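Local coordinates for hypothetical protein PA5026 (Pseudomonas aeruginosa, PDB 1SH8), which is of unknown function but has a hotdog fold and is probably a thioesterase, at residues Phe58-Leu63 with Gly95-Glu100; Leu70-Ser75 with Glu106-Leu111. One frame throughout, in Å; residues are numbered along the deposited sequence.

Contact 1: residues Phe58-Leu63 with Gly95-Glu100; sequences FTLAEL and GDIRVE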
ATOM      1  N   PHE A  58      -4.400  -1.799  -1.462  1.00  5.30           N
ATOM      2  CA  PHE A  58      -3.683  -0.524  -1.501  1.00  5.92           C
ATOM      3  C   PHE A  58      -3.297  -0.158  -2.930  1.00  5.69           C
ATOM      4  O   PHE A  58      -3.469   0.981  -3.361  1.00  6.53           O
ATOM      5  CB  PHE A  58      -2.407  -0.580  -0.659  1.00  6.27           C
ATOM      6  CG  PHE A  58      -1.612   0.699  -0.695  1.00  6.96           C
ATOM      7  CD1 PHE A  58      -1.847   1.715   0.231  1.00  7.84           C
ATOM      8  CD2 PHE A  58      -0.653   0.906  -1.685  1.00  7.78           C
ATOM      9  CE1 PHE A  58      -1.131   2.924   0.168  1.00  8.71           C
ATOM     10  CE2 PHE A  58       0.063   2.107  -1.758  1.00  8.72           C
ATOM     11  CZ  PHE A  58      -0.177   3.115  -0.830  1.00  8.02           C
ATOM     12  N   THR A  59      -2.757  -1.128  -3.660  1.00  5.51           N
ATOM     13  CA  THR A  59      -2.333  -0.885  -5.029  1.00  6.55           C
ATOM     14  C   THR A  59      -3.510  -0.431  -5.891  1.00  6.38           C
ATOM     15  O   THR A  59      -3.389   0.515  -6.673  1.00  7.33           O
ATOM     16  CB  THR A  59      -1.671  -2.145  -5.619  1.00  6.07           C
ATOM     17  OG1 THR A  59      -0.499  -2.454  -4.854  1.00  6.90           O
ATOM     18  CG2 THR A  59      -1.260  -1.919  -7.064  1.00  7.00           C
ATOM     19  N   LEU A  60      -4.655  -1.091  -5.735  1.00  5.88           N
ATOM     20  CA  LEU A  60      -5.842  -0.725  -6.501  1.00  6.50           C
ATOM     21  C   LEU A  60      -6.297   0.696  -6.172  1.00  6.54           C
ATOM     22  O   LEU A  60      -6.654   1.462  -7.063  1.00  6.23           O
ATOM     23  CB  LEU A  60      -6.988  -1.695  -6.203  1.00  6.56           C
ATOM     24  CG  LEU A  60      -8.314  -1.352  -6.895  1.00  5.94           C
ATOM     25  CD1 LEU A  60      -8.126  -1.412  -8.409  1.00  6.13           C
ATOM     26  CD2 LEU A  60      -9.395  -2.323  -6.450  1.00  6.54           C
ATOM     27  N   ALA A  61      -6.281   1.037  -4.884  1.00  6.69           N
ATOM     28  CA  ALA A  61      -6.713   2.358  -4.430  1.00  5.56           C
ATOM     29  C   ALA A  61      -5.733   3.478  -4.767  1.00  7.12           C
ATOM     30  O   ALA A  61      -6.135   4.619  -4.979  1.00  8.08           O
ATOM     31  CB  ALA A  61      -6.955   2.329  -2.923  1.00  6.29           C
ATOM     32  N   GLU A  62      -4.447   3.143  -4.826  1.00  6.64           N
ATOM     33  CA  GLU A  62      -3.395   4.122  -5.093  1.00  7.63           C
ATOM     34  C   GLU A  62      -3.166   4.462  -6.573  1.00  7.60           C
ATOM     35  O   GLU A  62      -2.923   5.624  -6.924  1.00  7.44           O
ATOM     36  CB  GLU A  62      -2.079   3.609  -4.478  1.00  7.36           C
ATOM     37  CG  GLU A  62      -0.908   4.597  -4.432  1.00  8.66           C
ATOM     38  CD  GLU A  62      -0.228   4.843  -5.779  1.00 11.47           C
ATOM     39  OE1 GLU A  62      -0.160   3.918  -6.621  1.00 10.25           O
ATOM     40  OE2 GLU A  62       0.267   5.975  -5.983  1.00 12.78           O
ATOM     41  N   LEU A  63      -3.249   3.449  -7.432  1.00  6.70           N
ATOM     42  CA  LEU A  63      -2.976   3.630  -8.856  1.00  7.57           C
ATOM     43  C   LEU A  63      -3.810   4.672  -9.606  1.00  6.94           C
ATOM     44  O   LEU A  63      -3.329   5.253 -10.580  1.00  8.15           O
ATOM     45  CB  LEU A  63      -3.051   2.281  -9.580  1.00  7.98           C
ATOM     46  CG  LEU A  63      -2.178   2.220 -10.835  1.00 10.31           C
ATOM     47  CD1 LEU A  63      -0.715   2.320 -10.435  1.00 11.98           C
ATOM     48  CD2 LEU A  63      -2.430   0.919 -11.577  1.00 12.17           C
ATOM     49  N   GLY A  95     -13.556 -11.860  -4.204  1.00 10.29           N
ATOM     50  CA  GLY A  95     -13.761 -11.736  -5.631  1.00  8.97           C
ATOM     51  C   GLY A  95     -12.987 -10.566  -6.201  1.00 10.10           C
ATOM     52  O   GLY A  95     -12.046 -10.070  -5.574  1.00  9.44           O
ATOM     53  N   ASP A  96     -13.375 -10.129  -7.396  1.00  9.74           N
ATOM     54  CA  ASP A  96     -12.715  -9.005  -8.046  1.00  9.82           C
ATOM     55  C   ASP A  96     -13.176  -7.698  -7.408  1.00  9.27           C
ATOM     56  O   ASP A  96     -14.357  -7.526  -7.086  1.00  8.93           O
ATOM     57  CB  ASP A  96     -13.033  -8.985  -9.540  1.00  9.42           C
ATOM     58  CG  ASP A  96     -12.446 -10.170 -10.283  1.00 10.72           C
ATOM     59  OD1 ASP A  96     -11.677 -10.939  -9.676  1.00 10.85           O
ATOM     60  OD2 ASP A  96     -12.751 -10.322 -11.485  1.00 13.97           O
ATOM     61  N   ILE A  97     -12.235  -6.773  -7.240  1.00  8.34           N
ATOM     62  CA  ILE A  97     -12.518  -5.487  -6.622  1.00  7.10           C
ATOM     63  C   ILE A  97     -12.233  -4.369  -7.620  1.00  8.20           C
ATOM     64  O   ILE A  97     -11.275  -4.452  -8.390  1.00  7.41           O
ATOM     65  CB  ILE A  97     -11.639  -5.304  -5.358  1.00  7.34           C
ATOM     66  CG1 ILE A  97     -11.814  -6.510  -4.425  1.00  7.90           C
ATOM     67  CG2 ILE A  97     -12.005  -4.024  -4.636  1.00  7.42           C
ATOM     68  CD1 ILE A  97     -13.244  -6.735  -3.935  1.00  8.07           C
ATOM     69  N   ARG A  98     -13.061  -3.325  -7.604  1.00  7.46           N
ATOM     70  CA  ARG A  98     -12.888  -2.208  -8.526  1.00  6.93           C
ATOM     71  C   ARG A  98     -12.864  -0.863  -7.830  1.00  6.56           C
ATOM     72  O   ARG A  98     -13.251  -0.726  -6.666  1.00  7.07           O
ATOM     73  CB  ARG A  98     -14.020  -2.170  -9.570  1.00  7.74           C
ATOM     74  CG  ARG A  98     -14.138  -3.394 -10.457  1.00  7.62           C
ATOM     75  CD  ARG A  98     -15.099  -3.117 -11.617  1.00  9.75           C
ATOM     76  NE  ARG A  98     -16.465  -2.836 -11.162  1.00 10.22           N
ATOM     77  CZ  ARG A  98     -17.456  -2.448 -11.965  1.00 10.72           C
ATOM     78  NH1 ARG A  98     -17.241  -2.288 -13.266  1.00 10.26           N
ATOM     79  NH2 ARG A  98     -18.671  -2.226 -11.469  1.00 11.40           N
ATOM     80  N   VAL A  99     -12.420   0.137  -8.578  1.00  6.66           N
ATOM     81  CA  VAL A  99     -12.366   1.502  -8.095  1.00  6.66           C
ATOM     82  C   VAL A  99     -12.476   2.430  -9.298  1.00  7.68           C
ATOM     83  O   VAL A  99     -12.046   2.089 -10.405  1.00  7.73           O
ATOM     84  CB  VAL A  99     -11.028   1.801  -7.367  1.00  6.05           C
ATOM     85  CG1 VAL A  99      -9.864   1.739  -8.354  1.00  5.76           C
ATOM     86  CG2 VAL A  99     -11.085   3.178  -6.704  1.00  7.92           C
ATOM     87  N   GLU A 100     -13.092   3.587  -9.094  1.00  7.57           N
ATOM     88  CA  GLU A 100     -13.168   4.579 -10.151  1.00  8.95           C
ATOM     89  C   GLU A 100     -12.796   5.913  -9.523  1.00  8.86           C
ATOM     90  O   GLU A 100     -12.964   6.118  -8.319  1.00  7.88           O
ATOM     91  CB  GLU A 100     -14.548   4.603 -10.832  1.00 13.08           C
ATOM     92  CG  GLU A 100     -15.760   4.862  -9.976  1.00 17.13           C
ATOM     93  CD  GLU A 100     -17.060   4.527 -10.723  1.00 20.81           C
ATOM     94  OE1 GLU A 100     -17.253   5.017 -11.854  1.00 17.47           O
ATOM     95  OE2 GLU A 100     -17.893   3.768 -10.180  1.00 24.28           O
TER
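Leu60 reaches out from helix 54-62 and divides its two methyl groups between Ile97 and Val99, alternate residues on one side of strand 97-102. Its CG stands anti to the backbone N (chi1 177°), which carries the forked end of the side chain out to the strand. One prong, Leu60 CD2, lies 3.6 Å from Ile97 CG2 and also approaches the backbone, 3.4 Å from Ile97 O, a van der Waals touch of a methyl against a carbonyl oxygen. The other prong, Leu60 CD1, meets Val99 CG1 at 3.6 Å.

The two meetings differ in direction: Leu60 and Ile97 are crossed at about a right angle, whereas Leu60 and Val99 run past one another in opposite senses. Val99 brings CG1 into play by placing it between its own backbone N and carbonyl carbon (chi1 66°), and the same methyl sits 3.5 Å from Leu60 O. Ile97 meets Leu60 chiefly through CG2, with CB just behind it, while the longer CG1 arm leads away from the helix.

This is helix-on-sheet packing of the hotdog fold, in which a helix is wrapped by antiparallel strands. The short segments run nearly parallel, their axes 8.5 Å apart at closest approach and inclined by 20°. Leu38 of the neighbouring strand 35-40 packs against Leu60 as well, and Leu127 and Leu129 of strand 120-130 extend the apolar surface beside Val99.

Arg98, between the two inward residues, points its CB away from the helix, and its guanidinium forms a salt bridge with Glu29. The helix also meets the second subunit, where Phe58 stacks on Phe58 of that chain and Glu62 OE1 is hydrogen-bonded to its Tyr53 OH.

Contact 2: residues Leu70-Ser75 with Glu106-Leu111; sequences LTSFDS and ERIRQL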
ATOM      1  N   LEU A  70      -1.888   9.810 -16.443  1.00  7.94           N
ATOM      2  CA  LEU A  70      -1.655   9.311 -17.797  1.00  8.22           C
ATOM      3  C   LEU A  70      -2.749   9.712 -18.787  1.00  8.64           C
ATOM      4  O   LEU A  70      -2.473   9.944 -19.965  1.00  9.02           O
ATOM      5  CB  LEU A  70      -1.529   7.785 -17.791  1.00  7.99           C
ATOM      6  CG  LEU A  70      -0.233   7.196 -17.229  1.00 10.02           C
ATOM      7  CD1 LEU A  70      -0.366   5.687 -17.120  1.00  8.99           C
ATOM      8  CD2 LEU A  70       0.940   7.567 -18.134  1.00  9.18           C
ATOM      9  N   THR A  71      -3.992   9.791 -18.324  1.00  7.98           N
ATOM     10  CA  THR A  71      -5.078  10.150 -19.230  1.00  8.39           C
ATOM     11  C   THR A  71      -5.394  11.637 -19.283  1.00  8.75           C
ATOM     12  O   THR A  71      -6.062  12.094 -20.215  1.00 10.01           O
ATOM     13  CB  THR A  71      -6.397   9.440 -18.854  1.00  8.32           C
ATOM     14  OG1 THR A  71      -6.891   9.967 -17.613  1.00  8.88           O
ATOM     15  CG2 THR A  71      -6.190   7.940 -18.737  1.00  8.36           C
ATOM     16  N   SER A  72      -4.901  12.399 -18.312  1.00  8.54           N
ATOM     17  CA  SER A  72      -5.249  13.811 -18.242  1.00  8.94           C
ATOM     18  C   SER A  72      -4.159  14.858 -18.434  1.00 10.20           C
ATOM     19  O   SER A  72      -4.465  16.008 -18.757  1.00 10.75           O
ATOM     20  CB  SER A  72      -5.952  14.075 -16.908  1.00  9.42           C
ATOM     21  OG  SER A  72      -6.906  13.064 -16.640  1.00  8.84           O
ATOM     22  N   PHE A  73      -2.904  14.477 -18.233  1.00  9.32           N
ATOM     23  CA  PHE A  73      -1.814  15.436 -18.360  1.00  9.87           C
ATOM     24  C   PHE A  73      -0.747  15.018 -19.362  1.00  9.98           C
ATOM     25  O   PHE A  73      -0.728  13.878 -19.823  1.00  9.92           O
ATOM     26  CB  PHE A  73      -1.155  15.645 -16.994  1.00  9.93           C
ATOM     27  CG  PHE A  73      -2.100  16.127 -15.934  1.00 10.88           C
ATOM     28  CD1 PHE A  73      -2.627  17.416 -15.987  1.00 12.95           C
ATOM     29  CD2 PHE A  73      -2.482  15.286 -14.892  1.00 11.86           C
ATOM     30  CE1 PHE A  73      -3.526  17.864 -15.013  1.00 12.52           C
ATOM     31  CE2 PHE A  73      -3.376  15.723 -13.917  1.00 12.61           C
ATOM     32  CZ  PHE A  73      -3.898  17.018 -13.981  1.00 11.97           C
ATOM     33  N   ASP A  74       0.120  15.973 -19.703  1.00  9.32           N
ATOM     34  CA  ASP A  74       1.247  15.732 -20.603  1.00  9.42           C
ATOM     35  C   ASP A  74       2.142  14.855 -19.736  1.00  9.31           C
ATOM     36  O   ASP A  74       2.806  15.354 -18.827  1.00 10.04           O
ATOM     37  CB  ASP A  74       1.953  17.053 -20.909  1.00 10.09           C
ATOM     38  CG  ASP A  74       3.142  16.882 -21.837  1.00 10.31           C
ATOM     39  OD1 ASP A  74       3.876  15.882 -21.683  1.00  9.00           O
ATOM     40  OD2 ASP A  74       3.343  17.762 -22.705  1.00 11.16           O
ATOM     41  N   SER A  75       2.156  13.554 -20.018  1.00 10.93           N
ATOM     42  CA  SER A  75       2.913  12.602 -19.212  1.00 11.70           C
ATOM     43  C   SER A  75       4.416  12.519 -19.437  1.00 12.12           C
ATOM     44  O   SER A  75       5.078  11.635 -18.899  1.00 12.64           O
ATOM     45  CB  SER A  75       2.280  11.211 -19.329  1.00 12.42           C
ATOM     46  OG  SER A  75       2.030  10.879 -20.679  1.00 12.88           O
ATOM     47  N   GLU A 106     -12.067  21.483 -15.314  1.00 21.83           N
ATOM     48  CA  GLU A 106     -11.548  22.705 -14.717  1.00 22.71           C
ATOM     49  C   GLU A 106     -10.361  22.427 -13.794  1.00 20.13           C
ATOM     50  O   GLU A 106      -9.373  23.164 -13.819  1.00 19.15           O
ATOM     51  CB  GLU A 106     -12.666  23.417 -13.949  1.00 26.87           C
ATOM     52  CG  GLU A 106     -12.290  24.781 -13.390  1.00 34.70           C
ATOM     53  CD  GLU A 106     -13.443  25.432 -12.635  1.00 39.40           C
ATOM     54  OE1 GLU A 106     -14.501  25.685 -13.259  1.00 41.08           O
ATOM     55  OE2 GLU A 106     -13.293  25.687 -11.417  1.00 41.83           O
ATOM     56  N   ARG A 107     -10.453  21.376 -12.978  1.00 17.77           N
ATOM     57  CA  ARG A 107      -9.357  21.027 -12.071  1.00 16.60           C
ATOM     58  C   ARG A 107      -8.114  20.632 -12.859  1.00 14.46           C
ATOM     59  O   ARG A 107      -6.993  20.954 -12.470  1.00 13.85           O
ATOM     60  CB  ARG A 107      -9.750  19.877 -11.133  1.00 18.18           C
ATOM     61  CG  ARG A 107     -10.365  20.329  -9.810  1.00 21.78           C
ATOM     62  CD  ARG A 107      -9.418  21.243  -9.052  1.00 22.41           C
ATOM     63  NE  ARG A 107      -8.503  20.534  -8.156  1.00 22.33           N
ATOM     64  CZ  ARG A 107      -7.314  21.007  -7.787  1.00 22.09           C
ATOM     65  NH1 ARG A 107      -6.896  22.179  -8.248  1.00 22.80           N
ATOM     66  NH2 ARG A 107      -6.554  20.324  -6.940  1.00 21.70           N
ATOM     67  N   ILE A 108      -8.316  19.932 -13.967  1.00 14.67           N
ATOM     68  CA  ILE A 108      -7.193  19.518 -14.802  1.00 14.23           C
ATOM     69  C   ILE A 108      -6.463  20.768 -15.296  1.00 14.27           C
ATOM     70  O   ILE A 108      -5.234  20.836 -15.253  1.00 12.85           O
ATOM     71  CB  ILE A 108      -7.669  18.667 -16.004  1.00 13.97           C
ATOM     72  CG1 ILE A 108      -8.228  17.327 -15.500  1.00 14.12           C
ATOM     73  CG2 ILE A 108      -6.507  18.430 -16.971  1.00 12.95           C
ATOM     74  CD1 ILE A 108      -8.836  16.442 -16.589  1.00 13.41           C
ATOM     75  N   ARG A 109      -7.226  21.761 -15.752  1.00 15.33           N
ATOM     76  CA  ARG A 109      -6.628  23.007 -16.226  1.00 17.60           C
ATOM     77  C   ARG A 109      -5.876  23.725 -15.107  1.00 16.86           C
ATOM     78  O   ARG A 109      -4.757  24.197 -15.308  1.00 16.47           O
ATOM     79  CB  ARG A 109      -7.696  23.938 -16.806  1.00 19.82           C
ATOM     80  CG  ARG A 109      -8.121  23.575 -18.216  1.00 25.63           C
ATOM     81  CD  ARG A 109      -8.923  24.703 -18.852  1.00 29.59           C
ATOM     82  NE  ARG A 109     -10.256  24.837 -18.269  1.00 33.84           N
ATOM     83  CZ  ARG A 109     -11.277  24.028 -18.541  1.00 34.12           C
ATOM     84  NH1 ARG A 109     -11.124  23.020 -19.394  1.00 35.34           N
ATOM     85  NH2 ARG A 109     -12.449  24.223 -17.953  1.00 35.24           N
ATOM     86  N   GLN A 110      -6.485  23.802 -13.927  1.00 17.12           N
ATOM     87  CA  GLN A 110      -5.845  24.461 -12.792  1.00 17.39           C
ATOM     88  C   GLN A 110      -4.529  23.779 -12.436  1.00 16.28           C
ATOM     89  O   GLN A 110      -3.511  24.440 -12.230  1.00 16.00           O
ATOM     90  CB  GLN A 110      -6.764  24.435 -11.570  1.00 19.77           C
ATOM     91  CG  GLN A 110      -8.156  24.988 -11.820  1.00 23.86           C
ATOM     92  CD  GLN A 110      -9.003  25.013 -10.559  1.00 27.06           C
ATOM     93  OE1 GLN A 110      -9.019  24.049  -9.788  1.00 29.23           O
ATOM     94  NE2 GLN A 110      -9.719  26.112 -10.345  1.00 28.71           N
ATOM     95  N   LEU A 111      -4.558  22.451 -12.371  1.00 13.92           N
ATOM     96  CA  LEU A 111      -3.374  21.674 -12.026  1.00 14.02           C
ATOM     97  C   LEU A 111      -2.215  21.839 -13.007  1.00 14.68           C
ATOM     98  O   LEU A 111      -1.078  22.059 -12.588  1.00 14.23           O
ATOM     99  CB  LEU A 111      -3.743  20.192 -11.899  1.00 12.56           C
ATOM    100  CG  LEU A 111      -4.595  19.848 -10.670  1.00 12.01           C
ATOM    101  CD1 LEU A 111      -5.221  18.474 -10.830  1.00 10.87           C
ATOM    102  CD2 LEU A 111      -3.728  19.916  -9.420  1.00 11.94           C
TER
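The ring of Phe73 meets helix 105-118 by its edge, with Ile108 O lying in the ring plane 3.4 Å from Phe73 CE1. Leu111 CD1 is also near that plane at the rim, 3.7 Å from Phe73 CZ, while one face has Ser72 CB above it, offset toward the rim. A second flat group, the guanidinium of Arg107, carries Leu111 CG over one face and has Gln110 OE1 at its edge. There Arg107 NH1 donates a nearly straight hydrogen bond of 3.2 Å to Gln110 OE1 (N-H...acceptor angle 165°), although the donor is tilted 31° from the amide's carbonyl plane.

Phe73 is where the chain departs from helical geometry after helix 64-72. Its CG lies anti to the carbonyl carbon (chi1 -58°), and the ring is carried across to the other helix although the CB itself does not point there. In this hotdog-fold protein, the contact joins the end of that helix to helix 105-118, the connection between strands 97-102 and 120-130. Leu103, from the loop just before helix 105-118, touches both Phe73 and Ile108, and Leu111 rests on Ala121 and Tyr123 of strand 120-130.

Ile108 serves both partners through different branches. Its CG2 is 3.6 Å from Phe73 CE1 and touches Ser72 O as well; the extended CG1 arm carries Ile108 CD1 to within 3.7 Å of Ser72 CB. Ser72 thus contributes its methylene and carbonyl oxygen, while its OG is hydrogen-bonded to Leu68 O and Gly34 N. Arg107 NH2 makes a weak hydrogen bond to Glu122 O, a further tie between helix 105-118 and the strand that follows it.

Followed from the N terminus, the chain supplies the first halves of both contacts in succession, on helix 54-62 and then at the end of helix 64-72. It next forms strand 78-89 before strand 97-102 returns to helix 54-62, closing the loop of contact 1. Helix 105-118 follows and closes contact 2 against the end of helix 64-72. Because the segments alternate, the two loops cross rather than nest. Their centres lie 21 Å apart on opposite sides of the chain's centre, and the contacts do not touch. Contact 1 joins a helix to a strand, contact 2 the next helix to the helix after that strand.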